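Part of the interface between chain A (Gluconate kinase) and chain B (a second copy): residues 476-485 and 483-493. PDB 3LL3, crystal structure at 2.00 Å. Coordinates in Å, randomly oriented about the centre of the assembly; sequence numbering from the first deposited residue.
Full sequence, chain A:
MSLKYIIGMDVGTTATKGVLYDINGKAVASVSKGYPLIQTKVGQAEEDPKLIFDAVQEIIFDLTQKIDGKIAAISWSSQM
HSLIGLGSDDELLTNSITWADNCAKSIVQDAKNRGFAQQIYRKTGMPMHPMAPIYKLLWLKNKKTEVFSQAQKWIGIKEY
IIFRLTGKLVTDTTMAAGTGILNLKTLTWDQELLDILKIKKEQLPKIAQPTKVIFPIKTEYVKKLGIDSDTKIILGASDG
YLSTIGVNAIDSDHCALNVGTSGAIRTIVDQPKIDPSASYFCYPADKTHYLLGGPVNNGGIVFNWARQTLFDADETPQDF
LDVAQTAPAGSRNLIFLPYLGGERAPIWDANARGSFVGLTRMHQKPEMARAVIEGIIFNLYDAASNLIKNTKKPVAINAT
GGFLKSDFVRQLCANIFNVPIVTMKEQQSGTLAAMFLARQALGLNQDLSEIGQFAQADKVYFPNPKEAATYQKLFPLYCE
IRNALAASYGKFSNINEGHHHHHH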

# COMPACT_ATOMS: atom_id res chain seq x y z
N PRO A 476 0.13 15.65 6.90
CA PRO A 476 -0.54 16.09 5.66
C PRO A 476 -0.37 15.08 4.52
O PRO A 476 -1.28 14.93 3.72
CB PRO A 476 0.18 17.41 5.33
CG PRO A 476 0.58 17.95 6.68
CD PRO A 476 0.99 16.71 7.46
N LEU A 477 0.78 14.42 4.43
CA LEU A 477 0.98 13.41 3.40
C LEU A 477 0.06 12.20 3.65
O LEU A 477 -0.51 11.65 2.72
CB LEU A 477 2.44 12.96 3.35
CG LEU A 477 2.79 11.81 2.40
CD1 LEU A 477 2.40 12.14 0.98
CD2 LEU A 477 4.28 11.48 2.50
N TYR A 478 -0.09 11.81 4.92
CA TYR A 478 -1.02 10.73 5.28
C TYR A 478 -2.43 11.07 4.77
O TYR A 478 -3.10 10.22 4.20
CB TYR A 478 -1.04 10.54 6.80
CG TYR A 478 -2.09 9.58 7.33
CD1 TYR A 478 -1.78 8.24 7.57
CD2 TYR A 478 -3.39 10.01 7.56
CE1 TYR A 478 -2.75 7.36 8.07
CE2 TYR A 478 -4.36 9.14 8.04
CZ TYR A 478 -4.04 7.82 8.29
OH TYR A 478 -5.03 6.99 8.75
N CYS A 479 -2.85 12.31 4.98
CA CYS A 479 -4.17 12.76 4.55
C CYS A 479 -4.29 12.84 3.02
O CYS A 479 -5.37 12.63 2.46
CB CYS A 479 -4.51 14.11 5.17
SG CYS A 479 -4.70 14.02 6.96
N GLU A 480 -3.18 13.16 2.36
CA GLU A 480 -3.17 13.19 0.90
C GLU A 480 -3.43 11.80 0.34
O GLU A 480 -4.23 11.64 -0.57
CB GLU A 480 -1.86 13.75 0.36
CG GLU A 480 -1.80 15.26 0.39
CD GLU A 480 -2.72 15.90 -0.64
OE1 GLU A 480 -2.69 15.44 -1.81
OE2 GLU A 480 -3.46 16.85 -0.28
N ILE A 481 -2.76 10.79 0.90
CA ILE A 481 -2.90 9.41 0.41
C ILE A 481 -4.30 8.87 0.71
O ILE A 481 -4.94 8.22 -0.12
CB ILE A 481 -1.81 8.49 1.00
CG1 ILE A 481 -0.42 9.04 0.70
CG2 ILE A 481 -1.97 7.07 0.48
CD1 ILE A 481 -0.18 9.44 -0.75
N ARG A 482 -4.80 9.16 1.91
CA ARG A 482 -6.17 8.79 2.26
C ARG A 482 -7.18 9.41 1.29
O ARG A 482 -8.09 8.73 0.79
CB ARG A 482 -6.46 9.17 3.71
CG ARG A 482 -7.91 9.33 4.05
CD ARG A 482 -8.27 10.81 4.08
NE ARG A 482 -8.27 11.29 5.44
CZ ARG A 482 -8.19 12.57 5.80
NH1 ARG A 482 -8.08 13.54 4.91
NH2 ARG A 482 -8.23 12.87 7.09
N ASN A 483 -7.00 10.70 1.01
CA ASN A 483 -7.87 11.40 0.08
C ASN A 483 -7.81 10.77 -1.31
O ASN A 483 -8.83 10.62 -1.98
CB ASN A 483 -7.52 12.89 -0.01
CG ASN A 483 -7.85 13.65 1.27
OD1 ASN A 483 -8.59 13.17 2.14
ND2 ASN A 483 -7.30 14.86 1.39
N ALA A 484 -6.61 10.41 -1.74
CA ALA A 484 -6.42 9.92 -3.11
C ALA A 484 -7.16 8.61 -3.32
O ALA A 484 -7.69 8.34 -4.40
CB ALA A 484 -4.94 9.74 -3.42
N LEU A 485 -7.22 7.80 -2.27
CA LEU A 485 -7.82 6.48 -2.34
C LEU A 485 -9.27 6.41 -1.84
O LEU A 485 -9.91 5.38 -1.98
CB LEU A 485 -6.96 5.46 -1.57
CG LEU A 485 -5.62 5.12 -2.25
CD1 LEU A 485 -4.73 4.35 -1.29
CD2 LEU A 485 -5.87 4.33 -3.54
N ASN B 483 -4.18 4.56 -11.46
CA ASN B 483 -4.77 5.85 -11.81
C ASN B 483 -5.06 6.73 -10.59
O ASN B 483 -4.84 7.94 -10.61
CB ASN B 483 -6.08 5.65 -12.59
CG ASN B 483 -5.87 5.07 -13.99
OD1 ASN B 483 -4.77 5.06 -14.52
ND2 ASN B 483 -6.96 4.58 -14.59
N ALA B 484 -5.57 6.11 -9.53
CA ALA B 484 -5.92 6.83 -8.31
C ALA B 484 -4.69 7.49 -7.69
O ALA B 484 -4.76 8.59 -7.18
CB ALA B 484 -6.56 5.87 -7.30
N LEU B 485 -3.56 6.80 -7.77
CA LEU B 485 -2.33 7.27 -7.11
C LEU B 485 -1.35 8.00 -8.04
O LEU B 485 -0.34 8.52 -7.59
CB LEU B 485 -1.61 6.10 -6.43
CG LEU B 485 -2.30 5.48 -5.20
CD1 LEU B 485 -1.72 4.13 -4.85
CD2 LEU B 485 -2.22 6.43 -3.99
N ALA B 486 -1.63 8.02 -9.34
CA ALA B 486 -0.65 8.52 -10.31
C ALA B 486 -0.18 9.94 -9.98
O ALA B 486 0.98 10.26 -10.21
CB ALA B 486 -1.20 8.46 -11.72
N ALA B 487 -1.06 10.76 -9.43
CA ALA B 487 -0.69 12.15 -9.18
C ALA B 487 -0.21 12.41 -7.75
O ALA B 487 -0.04 13.55 -7.35
CB ALA B 487 -1.84 13.08 -9.53
N SER B 488 0.02 11.35 -6.98
CA SER B 488 0.35 11.53 -5.57
C SER B 488 1.82 11.35 -5.22
O SER B 488 2.20 11.52 -4.07
CB SER B 488 -0.50 10.59 -4.72
OG SER B 488 -1.87 10.99 -4.74
N TYR B 489 2.66 11.01 -6.20
CA TYR B 489 4.02 10.59 -5.87
C TYR B 489 4.95 11.75 -5.60
O TYR B 489 5.94 11.59 -4.88
CB TYR B 489 4.59 9.69 -6.97
CG TYR B 489 3.79 8.43 -7.17
CD1 TYR B 489 3.31 8.09 -8.42
CD2 TYR B 489 3.50 7.59 -6.09
CE1 TYR B 489 2.55 6.94 -8.61
CE2 TYR B 489 2.74 6.44 -6.26
CZ TYR B 489 2.27 6.12 -7.52
OH TYR B 489 1.53 4.97 -7.71
N GLY B 490 4.66 12.91 -6.17
CA GLY B 490 5.57 14.04 -6.09
C GLY B 490 5.64 14.52 -4.66
O GLY B 490 6.56 15.23 -4.24
N LYS B 491 4.65 14.09 -3.91
CA LYS B 491 4.44 14.53 -2.54
C LYS B 491 5.40 13.87 -1.54
O LYS B 491 5.58 14.38 -0.44
CB LYS B 491 2.96 14.28 -2.18
CG LYS B 491 2.32 15.32 -1.25
CD LYS B 491 2.09 16.68 -1.95
CE LYS B 491 0.86 17.41 -1.37
NZ LYS B 491 0.76 17.37 0.13
N PHE B 492 6.02 12.74 -1.92
CA PHE B 492 6.88 11.93 -1.04
C PHE B 492 8.34 12.39 -0.98
O PHE B 492 9.15 11.80 -0.25
CB PHE B 492 6.92 10.47 -1.51
CG PHE B 492 5.66 9.67 -1.19
CD1 PHE B 492 4.62 9.62 -2.09
CD2 PHE B 492 5.57 8.95 -0.02
CE1 PHE B 492 3.49 8.89 -1.82
CE2 PHE B 492 4.44 8.21 0.26
CZ PHE B 492 3.39 8.18 -0.64
N SER B 493 8.67 13.40 -1.77
CA SER B 493 10.05 13.90 -1.88
C SER B 493 10.82 13.78 -0.57
O SER B 493 12.05 13.69 -0.56
CB SER B 493 10.05 15.36 -2.36
OG SER B 493 9.36 16.22 -1.45
O HOH W 1 -7.10 9.81 -6.67

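The contact between these two copies is built on hydrocarbon. At one end of it lies the ring of Phe B492, a side chain broad and flat enough to receive two aliphatic neighbours from the helix of chain A. Leu A477 places CD1 over one face, 4.3 Å from the ring centroid and only 5° off the ring normal, so that a methyl group points into the pi cloud in a CH-pi contact; its other methyl, CD2, lies 3.8 Å from CD2 of Phe B492. One helical turn later, Ile A481 approaches the same ring obliquely, its CD1 3.8 Å from CZ of Phe B492. Leu A477 and Ile A481 both leave the backbone sideways to chain B, and it is their length that lets the ends of the side chains reach the ring.

A second apolar cluster forms where leucines and alanines meet. CG of Leu A485 lies 4.0 Å from CD2 of Leu B485, and CD2 of Leu A485 rests 4.1 Å from CB of Ala B484. The reciprocal pair, CB of Ala A484 and CD2 of Leu B485, is a little looser at 4.3 Å. Here the backbones come closest, with the CA atoms of Ala A484 and Ala B484 6.1 Å apart. Both alanines point toward the opposite stretch, and a side chain of one methyl fits so narrow a gap.

The backbones differ in form. The chain A stretch is helical throughout, and Leu A477, Ile A481 and Ala A484, spaced three to four apart, present one side to chain B. In chain B a type I turn runs from Leu B485 to Ser B488, closed by a hydrogen bond from Ser B488 N to Leu B485 O (2.9 Å), and the chain continues along chain A so that Ser B488 lies by Ile A481 and Lys B491 by Leu A477. Small Ser B488 fits against the helix, its OG 3.6 Å from CB of Ala A484 and its CB 4.1 Å from CD1 of Ile A481.

No direct hydrogen bond joins the stretches. Instead, a water donates to both Ala A484 O (2.8 Å) and Ala B484 O (2.7 Å), bridging two carbonyls that, as acceptors, could not bond to each other.

At the polar edge, Lys B491 serves two environments: its CB packs 3.9 Å from CD1 of Leu A477, while its flexible chain carries the ammonium to Glu A480. NZ sits 3.3 Å from CG of Glu A480 but 4.3 Å from OE2, so the opposite charges attract without forming a salt bridge.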